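Local coordinates for HTH cro/C1-type domain-containing protein (Pseudomonas aeruginosa PAO1, PDB 7CSW), which probably binds DNA as a two-chain assembly, through a helix-turn-helix domain of the Cro/C1 type, at residues 12-17 with 68-73. Residues are numbered along the deposited sequence; the frame is centred on the assembly and turned at random.
Sequences GEILRD and QFWMNL
I14 overlaps three side chains of helix 67-93 at once, its CG2 lying 4.0 Å from W70 CH2. With CG2 anti to the backbone N, the methyl points at the aromatics. It sits beyond the edge of the F69 ring, 4.2 Å from F69 CZ, on the side of the indole that F69 occupies, and meets W70 obliquely. I14 and L73 reach toward each other tip to tip, I14 CB meeting L73 CD1 at 4.0 Å. I14 CD1 also touches L73 CD2 (4.1 Å). W70 slides past I14 in the opposite direction and brings its six-membered ring edge-on against the backbone of L15, CH2 standing 3.9 Å from L15 CA. F69 turns an edge onto the indole, CE2 standing 3.8 Å above its centre, the two planes steeply inclined. The short helical segments run 132° apart, their axes 11.2 Å from each other. This joins the first helix of the helix-turn-helix domain to the start of the long C-terminal helix. L15 packs on F63, and W70 on A56 and L59, of helix 53-63. No hydrogen bond or salt bridge links the two segments, so the contact is purely van der Waals and apolar, over a modest 188 Å².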
loop_
_atom_site.group_PDB
_atom_site.type_symbol
_atom_site.label_atom_id
_atom_site.label_comp_id
_atom_site.label_asym_id
_atom_site.label_seq_id
_atom_site.Cartn_x
_atom_site.Cartn_y
_atom_site.Cartn_z
ATOM N N GLY A 12 -10.589 8.009 -2.124
ATOM C CA GLY A 12 -11.606 8.440 -3.072
ATOM C C GLY A 12 -12.302 9.716 -2.640
ATOM O O GLY A 12 -12.817 10.466 -3.478
ATOM N N GLU A 13 -12.328 9.992 -1.331
ATOM C CA GLU A 13 -12.927 11.244 -0.878
ATOM C C GLU A 13 -12.077 12.439 -1.293
ATOM O O GLU A 13 -12.609 13.476 -1.707
ATOM C CB GLU A 13 -13.134 11.223 0.636
ATOM C CG GLU A 13 -13.912 12.434 1.137
ATOM C CD GLU A 13 -13.963 12.524 2.649
ATOM O OE1 GLU A 13 -13.688 13.620 3.185
ATOM O OE2 GLU A 13 -14.279 11.502 3.298
ATOM N N ILE A 14 -10.751 12.305 -1.204
ATOM C CA ILE A 14 -9.859 13.360 -1.686
ATOM C C ILE A 14 -9.984 13.520 -3.189
ATOM O O ILE A 14 -10.119 14.638 -3.709
ATOM C CB ILE A 14 -8.403 13.070 -1.275
ATOM C CG1 ILE A 14 -8.185 13.393 0.199
ATOM C CG2 ILE A 14 -7.446 13.920 -2.091
ATOM C CD1 ILE A 14 -8.530 12.293 1.125
ATOM N N LEU A 15 -9.952 12.400 -3.927
ATOM C CA LEU A 15 -10.111 12.452 -5.375
ATOM C C LEU A 15 -11.374 13.208 -5.756
ATOM O O LEU A 15 -11.333 14.127 -6.577
ATOM C CB LEU A 15 -10.151 11.040 -5.967
ATOM C CG LEU A 15 -10.397 10.961 -7.479
ATOM C CD1 LEU A 15 -9.460 11.899 -8.242
ATOM C CD2 LEU A 15 -10.221 9.533 -7.966
ATOM N N ARG A 16 -12.503 12.845 -5.147
ATOM C CA ARG A 16 -13.764 13.513 -5.466
ATOM C C ARG A 16 -13.755 14.967 -5.009
ATOM O O ARG A 16 -14.026 15.872 -5.803
ATOM C CB ARG A 16 -14.931 12.759 -4.830
ATOM C CG ARG A 16 -16.273 13.451 -4.951
ATOM C CD ARG A 16 -17.374 12.607 -4.327
ATOM N NE ARG A 16 -17.003 12.123 -2.999
ATOM C CZ ARG A 16 -17.219 12.789 -1.870
ATOM N NH1 ARG A 16 -17.820 13.976 -1.903
ATOM N NH2 ARG A 16 -16.836 12.266 -0.706
ATOM N N ASP A 17 -13.426 15.218 -3.738
ATOM C CA ASP A 17 -13.589 16.569 -3.200
ATOM C C ASP A 17 -12.459 17.502 -3.619
ATOM O O ASP A 17 -12.713 18.664 -3.971
ATOM C CB ASP A 17 -13.705 16.524 -1.677
ATOM C CG ASP A 17 -14.986 15.853 -1.216
ATOM O OD1 ASP A 17 -15.870 15.602 -2.069
ATOM O OD2 ASP A 17 -15.113 15.582 -0.004
ATOM N N GLN A 68 3.449 9.246 -4.942
ATOM C CA GLN A 68 3.502 8.694 -3.590
ATOM C C GLN A 68 2.449 9.323 -2.680
ATOM O O GLN A 68 2.018 8.676 -1.721
ATOM C CB GLN A 68 4.909 8.862 -3.006
ATOM C CG GLN A 68 5.158 8.124 -1.654
ATOM C CD GLN A 68 5.276 6.594 -1.769
ATOM O OE1 GLN A 68 5.984 6.063 -2.635
ATOM N NE2 GLN A 68 4.594 5.878 -0.866
ATOM N N PHE A 69 2.004 10.548 -2.980
ATOM C CA PHE A 69 0.887 11.145 -2.249
ATOM C C PHE A 69 -0.322 10.219 -2.259
ATOM O O PHE A 69 -0.916 9.949 -1.208
ATOM C CB PHE A 69 0.540 12.515 -2.844
ATOM C CG PHE A 69 -0.830 13.063 -2.441
ATOM C CD1 PHE A 69 -1.037 13.616 -1.182
ATOM C CD2 PHE A 69 -1.885 13.063 -3.340
ATOM C CE1 PHE A 69 -2.269 14.131 -0.823
ATOM C CE2 PHE A 69 -3.123 13.575 -2.986
ATOM C CZ PHE A 69 -3.313 14.114 -1.729
ATOM N N TRP A 70 -0.679 9.689 -3.439
ATOM C CA TRP A 70 -1.804 8.756 -3.517
ATOM C C TRP A 70 -1.494 7.435 -2.820
ATOM O O TRP A 70 -2.357 6.879 -2.124
ATOM C CB TRP A 70 -2.187 8.522 -4.973
ATOM C CG TRP A 70 -2.680 9.785 -5.615
ATOM C CD1 TRP A 70 -1.998 10.594 -6.483
ATOM C CD2 TRP A 70 -3.948 10.411 -5.390
ATOM N NE1 TRP A 70 -2.786 11.679 -6.830
ATOM C CE2 TRP A 70 -3.984 11.584 -6.171
ATOM C CE3 TRP A 70 -5.065 10.084 -4.608
ATOM C CZ2 TRP A 70 -5.105 12.435 -6.203
ATOM C CZ3 TRP A 70 -6.173 10.921 -4.643
ATOM C CH2 TRP A 70 -6.182 12.081 -5.439
ATOM N N MET A 71 -0.274 6.918 -2.990
ATOM C CA MET A 71 0.118 5.700 -2.283
ATOM C C MET A 71 -0.022 5.867 -0.774
ATOM O O MET A 71 -0.453 4.940 -0.076
ATOM C CB MET A 71 1.562 5.319 -2.635
ATOM C CG MET A 71 1.821 4.931 -4.105
ATOM S SD MET A 71 0.896 3.480 -4.663
ATOM C CE MET A 71 1.655 2.186 -3.700
ATOM N N ASN A 72 0.342 7.041 -0.246
ATOM C CA ASN A 72 0.317 7.241 1.204
ATOM C C ASN A 72 -1.109 7.356 1.736
ATOM O O ASN A 72 -1.420 6.834 2.818
ATOM C CB ASN A 72 1.140 8.482 1.581
ATOM C CG ASN A 72 2.650 8.267 1.373
ATOM O OD1 ASN A 72 3.122 7.126 1.304
ATOM N ND2 ASN A 72 3.407 9.370 1.272
ATOM N N LEU A 73 -1.981 8.064 1.009
ATOM C CA LEU A 73 -3.396 8.095 1.367
ATOM C C LEU A 73 -3.949 6.681 1.482
ATOM O O LEU A 73 -4.635 6.341 2.455
ATOM C CB LEU A 73 -4.189 8.894 0.328
ATOM C CG LEU A 73 -4.170 10.420 0.326
ATOM C CD1 LEU A 73 -5.018 10.974 -0.848
ATOM C CD2 LEU A 73 -4.672 10.979 1.647
#